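Local coordinates for salivary protein FS50 (PDB 5K6D) that inhibits the host voltage-gated sodium channel Nav1.5 as a secreted salivary toxin of the flea Xenopsylla cheopis, at residues A[45-48]-A[49-52]. Numbering follows the deposited sequence.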
loop_
_atom_site.group_PDB
_atom_site.type_symbol
_atom_site.label_atom_id
_atom_site.label_comp_id
_atom_site.label_asym_id
_atom_site.label_seq_id
_atom_site.Cartn_x
_atom_site.Cartn_y
_atom_site.Cartn_z
ATOM N N CYS A 45 0.695 0.956 -7.292
ATOM C CA CYS A 45 0.085 0.787 -5.986
ATOM C C CYS A 45 -0.801 -0.448 -5.965
ATOM O O CYS A 45 -0.698 -1.269 -5.057
ATOM C CB CYS A 45 -0.705 2.042 -5.619
ATOM S SG CYS A 45 -1.708 1.903 -4.129
ATOM N N ASP A 46 -1.659 -0.608 -6.967
ATOM C CA ASP A 46 -2.548 -1.751 -6.944
ATOM C C ASP A 46 -1.772 -3.063 -6.932
ATOM O O ASP A 46 -2.114 -3.981 -6.193
ATOM C CB ASP A 46 -3.520 -1.720 -8.112
ATOM C CG ASP A 46 -4.713 -2.600 -7.861
ATOM O OD1 ASP A 46 -5.562 -2.233 -7.017
ATOM O OD2 ASP A 46 -4.780 -3.679 -8.462
ATOM N N LYS A 47 -0.718 -3.145 -7.741
ATOM C CA LYS A 47 0.086 -4.359 -7.803
ATOM C C LYS A 47 0.905 -4.579 -6.531
ATOM O O LYS A 47 1.059 -5.713 -6.086
ATOM C CB LYS A 47 0.997 -4.317 -9.029
ATOM C CG LYS A 47 2.046 -5.426 -9.109
ATOM C CD LYS A 47 1.508 -6.854 -9.047
ATOM C CE LYS A 47 0.604 -7.201 -10.211
ATOM N NZ LYS A 47 0.419 -8.681 -10.324
ATOM N N HIS A 48 1.445 -3.523 -5.938
ATOM C CA HIS A 48 2.098 -3.695 -4.644
ATOM C C HIS A 48 1.095 -4.263 -3.637
ATOM O O HIS A 48 1.402 -5.185 -2.870
ATOM C CB HIS A 48 2.687 -2.368 -4.158
ATOM C CG HIS A 48 3.387 -2.470 -2.845
ATOM N ND1 HIS A 48 4.683 -2.926 -2.709
ATOM C CD2 HIS A 48 2.938 -2.203 -1.596
ATOM C CE1 HIS A 48 5.003 -2.916 -1.426
ATOM N NE2 HIS A 48 3.964 -2.481 -0.732
ATOM N N CYS A 49 -0.120 -3.741 -3.672
ATOM C CA CYS A 49 -1.148 -4.195 -2.749
ATOM C C CYS A 49 -1.535 -5.649 -2.959
ATOM O O CYS A 49 -1.656 -6.399 -1.992
ATOM C CB CYS A 49 -2.391 -3.315 -2.852
ATOM S SG CYS A 49 -2.112 -1.625 -2.281
ATOM N N THR A 50 -1.741 -6.061 -4.207
ATOM C CA THR A 50 -2.145 -7.444 -4.447
ATOM C C THR A 50 -0.959 -8.407 -4.398
ATOM O O THR A 50 -1.088 -9.540 -3.923
ATOM C CB THR A 50 -2.848 -7.619 -5.803
ATOM O OG1 THR A 50 -1.950 -7.249 -6.858
ATOM C CG2 THR A 50 -4.124 -6.774 -5.881
ATOM N N GLY A 51 0.195 -7.967 -4.897
ATOM C CA GLY A 51 1.332 -8.849 -5.046
ATOM C C GLY A 51 2.264 -8.931 -3.861
ATOM O O GLY A 51 2.962 -9.929 -3.706
ATOM N N VAL A 52 2.298 -7.889 -3.039
ATOM C CA VAL A 52 3.198 -7.861 -1.890
ATOM C C VAL A 52 2.407 -7.845 -0.584
ATOM O O VAL A 52 2.659 -8.664 0.298
ATOM C CB VAL A 52 4.185 -6.657 -1.961
ATOM C CG1 VAL A 52 5.105 -6.646 -0.750
ATOM C CG2 VAL A 52 5.018 -6.717 -3.253
HETATM O O HOH W 1 -2.787 -5.741 -9.062
HETATM O O HOH W 2 -0.702 -9.508 -7.868
#
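Four successive i to i+4 backbone hydrogen bonds link residues 45-48 to residues 49-52 near the C-terminal end of helix 38-51. Cys49 N lies 2.9 Å from Cys45 O and Gly51 N 2.7 Å from Lys47 O, with Thr50 to Asp46 between them. The last, Val52 N to His48 O, is the most bent (N-H...O 145°).

Val52 CB sits over one face of the His48 imidazole, 4.1 Å from the ring centroid and 23° off the normal, a CH-pi contact displaced toward the rim; Val52 CG1 meets CE1 of the same ring. His48 CG is anti to the backbone N (chi1 -179°), which sets the ring beside the carbonyl carbon, where Val52 CB, one turn on, covers it, while a hydrogen bond from NE2 to Cys8 O helps fix its rotation.

On the outer side the polar groups are joined through solvent. Thr50 OG1 holds two waters: one is 2.8 Å away and donates to Asp46 OD2, the other accepts from Lys47 NZ. Bends at chi2 and chi3 carry the Lys47 chain forward along the helix on the Thr50 side, so that NZ reaches this water. The other carboxylate oxygen, Asp46 OD1, accepts from Gly58 N.

Cys45 and Cys49 present their sulfurs on a shared face, SG to SG 4.0 Å, a packing contact, since each is bonded elsewhere: Cys45 to Cys73 and Cys49 to Cys75. Two half-cystines four residues apart on a helix, paired with a Cys-X-Cys on one strand, form the cysteine-stabilised alpha-beta motif, which here ties helix 38-51 to strand 73-76.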